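Local coordinates for protein beta-Lactamase/D-Alanine Carboxypeptidase (Pseudomonas syringae pv. tomato, PDB 5EVI) that probably hydrolyses beta-lactam antibiotics to substituted beta-amino acids, as a class C beta-lactamase, at residues T14-E19 and Y357-H362; N28-S33 and Y47-K52; A274-P279 and W315-G320. All coordinates share one frame; numbering follows the deposited sequence.

From the N terminus, helix 9-27 comes first, and contact 1 joins it to helix 356-363 near the C terminus, closing a loop of 337 intervening residues. Contact 2 follows at once, closing the hairpin of strands 31-38 and 43-48; contact 3 comes later, pairing strand 276-278 with strand 315-322. Contacts 2 and 3 lie in series, both nested within the loop of contact 1, and both belong to the same antiparallel sheet, with nearest atoms about 11 Å apart. Contact 1 touches each of them: Gln17 CA lies 3.2 Å from Tyr47 OH, and Tyr357 CA lies 4.0 Å from Trp315 CH2. The terminal helices thereby pack against both the edge strand and a more central strand.

Contact 1. Residues T14-E19 and Y357-H362; sequences TLVQTE and YRILQH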
loop_
_atom_site.group_PDB
_atom_site.type_symbol
_atom_site.label_atom_id
_atom_site.label_comp_id
_atom_site.label_asym_id
_atom_site.label_seq_id
_atom_site.Cartn_x
_atom_site.Cartn_y
_atom_site.Cartn_z
ATOM N N THR B 14 15.800 -11.608 -20.591
ATOM C CA THR B 14 15.316 -12.981 -20.856
ATOM C C THR B 14 15.003 -13.725 -19.545
ATOM O O THR B 14 14.099 -14.577 -19.516
ATOM C CB THR B 14 16.211 -13.839 -21.808
ATOM O OG1 THR B 14 17.106 -14.646 -21.061
ATOM C CG2 THR B 14 16.958 -13.011 -22.790
ATOM N N LEU B 15 15.693 -13.366 -18.459
ATOM C CA LEU B 15 15.383 -13.964 -17.166
ATOM C C LEU B 15 14.007 -13.518 -16.673
ATOM O O LEU B 15 13.212 -14.357 -16.276
ATOM C CB LEU B 15 16.461 -13.674 -16.163
ATOM C CG LEU B 15 17.825 -14.313 -16.497
ATOM C CD1 LEU B 15 18.932 -13.751 -15.605
ATOM C CD2 LEU B 15 17.756 -15.838 -16.448
ATOM N N VAL B 16 13.715 -12.220 -16.759
ATOM C CA VAL B 16 12.402 -11.683 -16.326
ATOM C C VAL B 16 11.246 -12.271 -17.171
ATOM O O VAL B 16 10.196 -12.627 -16.647
ATOM C CB VAL B 16 12.402 -10.127 -16.341
ATOM C CG1 VAL B 16 11.012 -9.553 -16.036
ATOM C CG2 VAL B 16 13.398 -9.578 -15.339
ATOM N N GLN B 17 11.476 -12.426 -18.474
ATOM C CA GLN B 17 10.528 -13.050 -19.373
ATOM C C GLN B 17 10.237 -14.502 -18.974
ATOM O O GLN B 17 9.079 -14.902 -18.965
ATOM C CB GLN B 17 11.021 -12.953 -20.828
ATOM C CG GLN B 17 9.923 -13.242 -21.850
ATOM C CD GLN B 17 10.455 -13.461 -23.251
ATOM O OE1 GLN B 17 10.803 -12.515 -23.958
ATOM N NE2 GLN B 17 10.542 -14.711 -23.650
ATOM N N THR B 18 11.282 -15.274 -18.646
ATOM C CA THR B 18 11.174 -16.693 -18.191
ATOM C C THR B 18 10.383 -16.764 -16.890
ATOM O O THR B 18 9.472 -17.576 -16.759
ATOM C CB THR B 18 12.594 -17.321 -18.017
ATOM O OG1 THR B 18 13.262 -17.244 -19.272
ATOM C CG2 THR B 18 12.548 -18.767 -17.567
ATOM N N GLU B 19 10.688 -15.848 -15.979
ATOM C CA GLU B 19 10.014 -15.728 -14.677
ATOM C C GLU B 19 8.548 -15.308 -14.757
ATOM O O GLU B 19 7.688 -15.969 -14.162
ATOM C CB GLU B 19 10.739 -14.704 -13.785
ATOM C CG GLU B 19 11.133 -15.275 -12.453
ATOM C CD GLU B 19 12.159 -16.371 -12.612
ATOM O OE1 GLU B 19 13.297 -16.043 -12.965
ATOM O OE2 GLU B 19 11.815 -17.540 -12.403
ATOM N N TYR B 357 11.255 -11.687 -5.422
ATOM C CA TYR B 357 12.521 -12.181 -4.862
ATOM C C TYR B 357 13.484 -12.634 -5.979
ATOM O O TYR B 357 14.642 -12.148 -6.048
ATOM C CB TYR B 357 12.242 -13.314 -3.867
ATOM C CG TYR B 357 13.474 -13.918 -3.192
ATOM C CD1 TYR B 357 13.972 -13.423 -1.989
ATOM C CD2 TYR B 357 14.130 -14.997 -3.771
ATOM C CE1 TYR B 357 15.092 -14.002 -1.385
ATOM C CE2 TYR B 357 15.246 -15.578 -3.182
ATOM C CZ TYR B 357 15.744 -15.070 -2.013
ATOM O OH TYR B 357 16.845 -15.699 -1.485
ATOM N N ARG B 358 12.997 -13.510 -6.862
ATOM C CA ARG B 358 13.786 -14.047 -7.995
ATOM C C ARG B 358 14.314 -12.968 -8.910
ATOM O O ARG B 358 15.492 -12.971 -9.303
ATOM C CB ARG B 358 12.962 -15.015 -8.853
ATOM C CG ARG B 358 13.352 -16.456 -8.682
ATOM C CD ARG B 358 12.696 -17.085 -7.482
ATOM N NE ARG B 358 11.508 -17.825 -7.896
ATOM C CZ ARG B 358 10.850 -18.712 -7.149
ATOM N NH1 ARG B 358 9.774 -19.304 -7.665
ATOM N NH2 ARG B 358 11.235 -19.018 -5.899
ATOM N N ILE B 359 13.430 -12.048 -9.276
ATOM C CA ILE B 359 13.800 -10.995 -10.208
ATOM C C ILE B 359 14.851 -10.085 -9.580
ATOM O O ILE B 359 15.830 -9.776 -10.230
ATOM C CB ILE B 359 12.589 -10.191 -10.713
ATOM C CG1 ILE B 359 11.754 -11.033 -11.661
ATOM C CG2 ILE B 359 13.014 -8.908 -11.426
ATOM C CD1 ILE B 359 10.462 -10.364 -12.068
ATOM N N LEU B 360 14.657 -9.659 -8.330
ATOM C CA LEU B 360 15.682 -8.874 -7.659
ATOM C C LEU B 360 16.985 -9.653 -7.478
ATOM O O LEU B 360 18.051 -9.058 -7.553
ATOM C CB LEU B 360 15.166 -8.298 -6.330
ATOM C CG LEU B 360 14.056 -7.254 -6.468
ATOM C CD1 LEU B 360 13.849 -6.620 -5.103
ATOM C CD2 LEU B 360 14.365 -6.203 -7.530
ATOM N N GLN B 361 16.897 -10.969 -7.278
ATOM C CA GLN B 361 18.090 -11.831 -7.225
ATOM C C GLN B 361 18.858 -11.801 -8.565
ATOM O O GLN B 361 20.068 -11.690 -8.555
ATOM C CB GLN B 361 17.709 -13.256 -6.811
ATOM C CG GLN B 361 18.867 -14.232 -6.648
ATOM C CD GLN B 361 18.423 -15.615 -6.196
ATOM O OE1 GLN B 361 18.703 -16.613 -6.847
ATOM N NE2 GLN B 361 17.715 -15.677 -5.088
ATOM N N HIS B 362 18.163 -11.822 -9.705
ATOM C CA HIS B 362 18.843 -11.699 -11.024
ATOM C C HIS B 362 19.370 -10.287 -11.318
ATOM O O HIS B 362 20.465 -10.144 -11.866
ATOM C CB HIS B 362 17.928 -12.129 -12.183
ATOM C CG HIS B 362 17.545 -13.576 -12.148
ATOM N ND1 HIS B 362 18.452 -14.580 -11.895
ATOM C CD2 HIS B 362 16.351 -14.186 -12.344
ATOM C CE1 HIS B 362 17.830 -15.745 -11.911
ATOM N NE2 HIS B 362 16.556 -15.533 -12.189
#
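Val16 and Ile359 meet where the N-terminal helix 9-27 runs beside the C-terminal helix 356-363, an antiparallel helix pair packed on the beta-sheet of the class C beta-lactamase fold. Over these segments the N-to-C directions differ by 168°. The segment axes approach to 10.1 Å at their closest, so the joining is done by side chains.

Val16 and Ile359 form the buried, apolar side. Val16 CG2 stands 4.0 Å from Ile359 CG2, while its other methyl, CG1, faces Ile359 CD1 at 4.1 Å. With chi1 at -71°, Ile359 places CG2 anti to the backbone N and sends CG1 and CD1 out as a separate arm, so CG2 and CD1 can each meet one methyl of Val16. Beneath them lies the sheet: Val16 rests on Tyr45 and Tyr47, Ile359 on Ile339.

The other side is partly exposed, and its polar links are weak. Glu19 crosses Arg358 at about a right angle, its CG 4.0 Å from Arg358 CB. Its OE2 remains 4.5 Å from Arg358 NE, too far for a salt bridge, so any attraction there is probably modest. Leu15 covers one face of the His362 imidazole through a CH-pi contact, CD1 being 4.0 Å from the ring centroid. At the edge of that same ring, and in its plane, Glu19 OE1 accepts a weak hydrogen bond from His362 NE2, 3.4 Å long and bent to 130° at the hydrogen.

Contact 2. Residues N28-S33 and Y47-K52; sequences NITGLS and YGVASK. With SO4 (sulfate ion), chain H.
Leu32 and Tyr47 form a hydrogen-bonded antiparallel pair: Leu32 N donates to Tyr47 O and Tyr47 N to Leu32 O, each bond 2.9 Å long. Next along the ladder, Gly31 and Gly48 make a non-hydrogen-bonded pair whose CA atoms come within 4.3 Å. Gly48 CA sends a C-H toward Thr30 O, and Gly31 CA sends one toward Tyr47 O, so the closely spaced backbones are linked here by weak C-H...O contacts. A third backbone bond, from Val49 N to Thr30 O, spans 3.2 Å, with the donor 39° out of the carbonyl plane. This off-plane approach comes where the chains leave regular strand pairing at the open end of a beta hairpin.

Thr30 carries the side-chain contact at this end. Its chi1 of -76° sets CG2 anti to the backbone N, and that methyl lies 3.2 Å from Val49 O and 3.6 Å from Val49 CG2. The hydroxyl branch goes elsewhere, with Thr30 OG1 lying 3.3 Å from Lys52 CE, part of an extended lysine chain crossing it at about a right angle. The ammonium group beyond is held by a salt bridge to Asp211, and Lys52 also makes a cation-pi contact with Tyr207.

At the exposed Gly48, a sulfate, probably from the crystallisation liquor, accepts a hydrogen bond at O1 from Gly48 N (3.1 Å) and a weaker one at O3. Arg21 binds the same ion.

Strand 43-48 is the outermost strand on this side of the sheet. Leu32 and Tyr47 share a face: Leu32 packs on Ile341 and Ala343 of strand 337-343, while Tyr47 lies against Gln17, Ala20, Arg21 and Met24 of helix 9-27.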
loop_
_atom_site.group_PDB
_atom_site.type_symbol
_atom_site.label_atom_id
_atom_site.label_comp_id
_atom_site.label_asym_id
_atom_site.label_seq_id
_atom_site.Cartn_x
_atom_site.Cartn_y
_atom_site.Cartn_z
ATOM N N ASN B 28 -2.812 -18.140 -14.435
ATOM C CA ASN B 28 -3.735 -17.649 -15.471
ATOM C C ASN B 28 -3.908 -16.110 -15.480
ATOM O O ASN B 28 -5.018 -15.579 -15.486
ATOM C CB ASN B 28 -5.073 -18.382 -15.349
ATOM C CG ASN B 28 -5.529 -18.965 -16.667
ATOM O OD1 ASN B 28 -5.024 -20.009 -17.118
ATOM N ND2 ASN B 28 -6.464 -18.287 -17.309
ATOM N N ILE B 29 -2.797 -15.394 -15.438
ATOM C CA ILE B 29 -2.802 -13.949 -15.439
ATOM C C ILE B 29 -2.873 -13.447 -16.877
ATOM O O ILE B 29 -2.066 -13.824 -17.740
ATOM C CB ILE B 29 -1.539 -13.366 -14.774
ATOM C CG1 ILE B 29 -1.496 -13.756 -13.295
ATOM C CG2 ILE B 29 -1.449 -11.851 -14.962
ATOM C CD1 ILE B 29 -0.200 -13.413 -12.633
ATOM N N THR B 30 -3.823 -12.565 -17.123
ATOM C CA THR B 30 -4.042 -12.073 -18.483
ATOM C C THR B 30 -3.002 -11.050 -18.921
ATOM O O THR B 30 -2.495 -11.135 -20.069
ATOM C CB THR B 30 -5.483 -11.571 -18.606
ATOM O OG1 THR B 30 -6.329 -12.735 -18.708
ATOM C CG2 THR B 30 -5.673 -10.685 -19.816
ATOM N N GLY B 31 -2.714 -10.097 -18.033
ATOM C CA GLY B 31 -1.709 -9.064 -18.273
ATOM C C GLY B 31 -0.906 -8.686 -17.037
ATOM O O GLY B 31 -1.435 -8.648 -15.916
ATOM N N LEU B 32 0.349 -8.328 -17.260
ATOM C CA LEU B 32 1.322 -8.157 -16.197
ATOM C C LEU B 32 2.314 -7.079 -16.567
ATOM O O LEU B 32 2.926 -7.126 -17.668
ATOM C CB LEU B 32 2.051 -9.459 -15.938
ATOM C CG LEU B 32 3.092 -9.599 -14.847
ATOM C CD1 LEU B 32 2.424 -9.551 -13.491
ATOM C CD2 LEU B 32 3.845 -10.917 -15.033
ATOM N N SER B 33 2.425 -6.092 -15.687
ATOM C CA SER B 33 3.446 -5.043 -15.839
ATOM C C SER B 33 4.397 -5.049 -14.651
ATOM O O SER B 33 3.977 -5.044 -13.482
ATOM C CB SER B 33 2.820 -3.648 -16.034
ATOM O OG SER B 33 3.821 -2.728 -16.503
ATOM N N TYR B 47 3.717 -7.680 -20.393
ATOM C CA TYR B 47 3.253 -8.919 -21.002
ATOM C C TYR B 47 1.736 -8.973 -21.037
ATOM O O TYR B 47 1.042 -8.438 -20.122
ATOM C CB TYR B 47 3.798 -10.144 -20.269
ATOM C CG TYR B 47 5.291 -10.124 -19.998
ATOM C CD1 TYR B 47 6.197 -10.467 -20.984
ATOM C CD2 TYR B 47 5.809 -9.727 -18.753
ATOM C CE1 TYR B 47 7.565 -10.437 -20.745
ATOM C CE2 TYR B 47 7.178 -9.673 -18.522
ATOM C CZ TYR B 47 8.048 -10.049 -19.525
ATOM O OH TYR B 47 9.400 -10.016 -19.309
ATOM N N GLY B 48 1.237 -9.617 -22.092
ATOM C CA GLY B 48 -0.192 -9.929 -22.219
ATOM C C GLY B 48 -1.007 -8.691 -22.518
ATOM O O GLY B 48 -0.496 -7.719 -23.125
ATOM N N VAL B 49 -2.272 -8.710 -22.088
ATOM C CA VAL B 49 -3.226 -7.689 -22.509
ATOM C C VAL B 49 -3.972 -7.119 -21.316
ATOM O O VAL B 49 -4.208 -7.843 -20.303
ATOM C CB VAL B 49 -4.211 -8.238 -23.563
ATOM C CG1 VAL B 49 -3.475 -8.523 -24.883
ATOM C CG2 VAL B 49 -4.925 -9.488 -23.082
ATOM N N ALA B 50 -4.353 -5.852 -21.432
ATOM C CA ALA B 50 -5.121 -5.159 -20.359
ATOM C C ALA B 50 -6.581 -5.631 -20.297
ATOM O O ALA B 50 -7.251 -5.547 -19.244
ATOM C CB ALA B 50 -5.070 -3.666 -20.597
ATOM N N SER B 51 -7.063 -6.126 -21.441
ATOM C CA SER B 51 -8.410 -6.613 -21.619
ATOM C C SER B 51 -8.509 -7.576 -22.804
ATOM O O SER B 51 -8.047 -7.255 -23.908
ATOM C CB SER B 51 -9.362 -5.425 -21.847
ATOM O OG SER B 51 -10.649 -5.914 -22.150
ATOM N N LYS B 52 -9.142 -8.732 -22.590
ATOM C CA LYS B 52 -9.379 -9.706 -23.663
ATOM C C LYS B 52 -10.328 -9.140 -24.728
ATOM O O LYS B 52 -10.136 -9.371 -25.947
ATOM C CB LYS B 52 -9.960 -11.028 -23.134
ATOM C CG LYS B 52 -9.128 -11.766 -22.101
ATOM C CD LYS B 52 -10.038 -12.637 -21.246
ATOM C CE LYS B 52 -9.260 -13.318 -20.139
ATOM N NZ LYS B 52 -10.066 -14.343 -19.434
HETATM S S SO4 H . 3.605 -10.877 -24.861
HETATM O O1 SO4 H . 2.779 -11.595 -23.869
HETATM O O2 SO4 H . 5.030 -11.166 -24.602
HETATM O O3 SO4 H . 3.333 -9.426 -24.768
HETATM O O4 SO4 H . 3.289 -11.340 -26.233
#

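Contact 3. Residues A274-P279 and W315-G320; sequences AWEQYP and WVNKTG
Lys318 folds along Ala274, Trp275 and Glu276 where strand 315-322 pairs antiparallel with strand 276-278, a central part of the serine beta-lactamase sheet. Lys318, Thr319 and Gly320 are consistent with the KTG motif of this family, beside an SxxK pattern at Ser68 and Lys71.

CB of Lys318 begins the contact, 3.9 Å from Trp275 CZ3. CG leaves anti to the backbone N (chi1 -161°), and a bend at chi2 (63°) then turns the chain toward the backbone of the facing segment. Lys318 CD reaches Ala274 O at 3.6 Å. CE stays beside that oxygen and also lies 3.9 Å from Glu276 OE2, which Arg152 holds in a salt bridge. NZ, still near Ala274 O, ends among weak hydrogen bonds to Ser68 O and Tyr154 OH, which places the tip beside the presumed active site.

The backbone ladder fixes the register. Asn317 N gives a 2.8 Å bond to Glu276 O, and Tyr278 N gives one of 2.9 Å to Trp315 O. On the face carrying Gln277 and Val316, Val316 CG1 also packs at 3.7 Å against Trp275 CE3.

Glu276, Tyr278 and Asn317 share the other face and a bridging water. Asn317 ND2 is hydrogen-bonded to Tyr328 OH and Asn291 OD1, which holds the amide in place. The water donates to Glu276 OE1 (2.6 Å) and to Asn317 OD1 (3.1 Å), and accepts a hydrogen bond from Tyr278 OH.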
loop_
_atom_site.group_PDB
_atom_site.type_symbol
_atom_site.label_atom_id
_atom_site.label_comp_id
_atom_site.label_asym_id
_atom_site.label_seq_id
_atom_site.Cartn_x
_atom_site.Cartn_y
_atom_site.Cartn_z
ATOM N N ALA B 274 1.616 1.631 7.346
ATOM C CA ALA B 274 1.168 0.822 6.176
ATOM C C ALA B 274 2.232 -0.131 5.626
ATOM O O ALA B 274 1.955 -1.333 5.490
ATOM C CB ALA B 274 0.586 1.655 5.043
ATOM N N TRP B 275 3.424 0.383 5.330
ATOM C CA TRP B 275 4.521 -0.485 4.947
ATOM C C TRP B 275 4.784 -1.530 6.027
ATOM O O TRP B 275 4.565 -1.299 7.238
ATOM C CB TRP B 275 5.832 0.269 4.675
ATOM C CG TRP B 275 5.772 1.232 3.599
ATOM C CD1 TRP B 275 5.781 2.591 3.714
ATOM C CD2 TRP B 275 5.687 0.939 2.206
ATOM N NE1 TRP B 275 5.719 3.170 2.462
ATOM C CE2 TRP B 275 5.679 2.174 1.519
ATOM C CE3 TRP B 275 5.664 -0.270 1.455
ATOM C CZ2 TRP B 275 5.621 2.255 0.099
ATOM C CZ3 TRP B 275 5.591 -0.186 0.046
ATOM C CH2 TRP B 275 5.567 1.068 -0.603
ATOM N N GLU B 276 5.249 -2.684 5.565
ATOM C CA GLU B 276 5.770 -3.742 6.411
ATOM C C GLU B 276 7.159 -4.072 5.918
ATOM O O GLU B 276 7.467 -3.895 4.700
ATOM C CB GLU B 276 4.866 -4.965 6.366
ATOM C CG GLU B 276 3.403 -4.637 6.627
ATOM C CD GLU B 276 2.421 -5.691 6.120
ATOM O OE1 GLU B 276 2.849 -6.812 5.707
ATOM O OE2 GLU B 276 1.207 -5.379 6.150
ATOM N N GLN B 277 8.025 -4.495 6.842
ATOM C CA GLN B 277 9.436 -4.710 6.455
ATOM C C GLN B 277 10.085 -5.878 7.172
ATOM O O GLN B 277 9.560 -6.404 8.171
ATOM C CB GLN B 277 10.263 -3.428 6.644
ATOM C CG GLN B 277 10.367 -2.988 8.088
ATOM C CD GLN B 277 11.213 -1.758 8.306
ATOM O OE1 GLN B 277 11.995 -1.690 9.296
ATOM N NE2 GLN B 277 11.061 -0.770 7.440
ATOM N N TYR B 278 11.240 -6.264 6.636
ATOM C CA TYR B 278 11.971 -7.442 7.069
ATOM C C TYR B 278 13.464 -7.076 7.162
ATOM O O TYR B 278 14.027 -6.567 6.197
ATOM C CB TYR B 278 11.730 -8.602 6.110
ATOM C CG TYR B 278 10.282 -8.976 6.067
ATOM C CD1 TYR B 278 9.767 -9.905 6.951
ATOM C CD2 TYR B 278 9.408 -8.337 5.211
ATOM C CE1 TYR B 278 8.441 -10.248 6.938
ATOM C CE2 TYR B 278 8.075 -8.640 5.203
ATOM C CZ TYR B 278 7.584 -9.595 6.073
ATOM O OH TYR B 278 6.241 -9.880 6.037
ATOM N N PRO B 279 14.073 -7.294 8.339
ATOM C CA PRO B 279 15.480 -6.910 8.510
ATOM C C PRO B 279 16.431 -7.855 7.796
ATOM O O PRO B 279 16.108 -9.022 7.596
ATOM C CB PRO B 279 15.684 -6.988 10.030
ATOM C CG PRO B 279 14.593 -7.854 10.532
ATOM C CD PRO B 279 13.426 -7.583 9.639
ATOM N N TRP B 315 14.091 -4.958 3.807
ATOM C CA TRP B 315 13.191 -5.198 2.679
ATOM C C TRP B 315 11.852 -4.610 3.093
ATOM O O TRP B 315 11.203 -5.097 4.020
ATOM C CB TRP B 315 13.109 -6.686 2.396
ATOM C CG TRP B 315 12.111 -7.161 1.403
ATOM C CD1 TRP B 315 10.750 -7.120 1.512
ATOM C CD2 TRP B 315 12.395 -7.868 0.178
ATOM N NE1 TRP B 315 10.171 -7.741 0.428
ATOM C CE2 TRP B 315 11.153 -8.187 -0.413
ATOM C CE3 TRP B 315 13.578 -8.226 -0.493
ATOM C CZ2 TRP B 315 11.049 -8.871 -1.623
ATOM C CZ3 TRP B 315 13.469 -8.917 -1.717
ATOM C CH2 TRP B 315 12.209 -9.206 -2.278
ATOM N N VAL B 316 11.436 -3.581 2.364
ATOM C CA VAL B 316 10.192 -2.900 2.602
ATOM C C VAL B 316 9.213 -3.360 1.521
ATOM O O VAL B 316 9.572 -3.491 0.323
ATOM C CB VAL B 316 10.390 -1.367 2.680
ATOM C CG1 VAL B 316 9.075 -0.661 2.941
ATOM C CG2 VAL B 316 11.414 -1.012 3.757
ATOM N N ASN B 317 7.984 -3.638 1.937
ATOM C CA ASN B 317 6.995 -4.227 1.003
ATOM C C ASN B 317 5.560 -3.931 1.269
ATOM O O ASN B 317 5.185 -3.564 2.374
ATOM C CB ASN B 317 7.208 -5.734 0.768
ATOM C CG ASN B 317 6.828 -6.607 1.938
ATOM O OD1 ASN B 317 6.375 -6.132 3.010
ATOM N ND2 ASN B 317 6.962 -7.917 1.729
ATOM N N LYS B 318 4.747 -4.075 0.215
ATOM C CA LYS B 318 3.325 -4.140 0.369
ATOM C C LYS B 318 2.657 -4.980 -0.698
ATOM O O LYS B 318 2.941 -4.790 -1.892
ATOM C CB LYS B 318 2.671 -2.732 0.393
ATOM C CG LYS B 318 1.265 -2.717 1.017
ATOM C CD LYS B 318 1.263 -3.132 2.496
ATOM C CE LYS B 318 -0.119 -3.415 3.062
ATOM N NZ LYS B 318 -0.915 -2.206 3.352
ATOM N N THR B 319 1.730 -5.838 -0.259
ATOM C CA THR B 319 0.790 -6.521 -1.165
ATOM C C THR B 319 -0.493 -5.663 -1.349
ATOM O O THR B 319 -0.915 -4.943 -0.419
ATOM C CB THR B 319 0.374 -7.925 -0.690
ATOM O OG1 THR B 319 -0.227 -7.838 0.607
ATOM C CG2 THR B 319 1.563 -8.940 -0.681
ATOM N N GLY B 320 -1.128 -5.772 -2.508
ATOM C CA GLY B 320 -2.398 -5.078 -2.756
ATOM C C GLY B 320 -3.305 -5.812 -3.710
ATOM O O GLY B 320 -2.862 -6.223 -4.799
HETATM O O HOH W 1 4.805 -8.190 4.779
HETATM O O HOH W 2 1.844 -6.590 2.501
#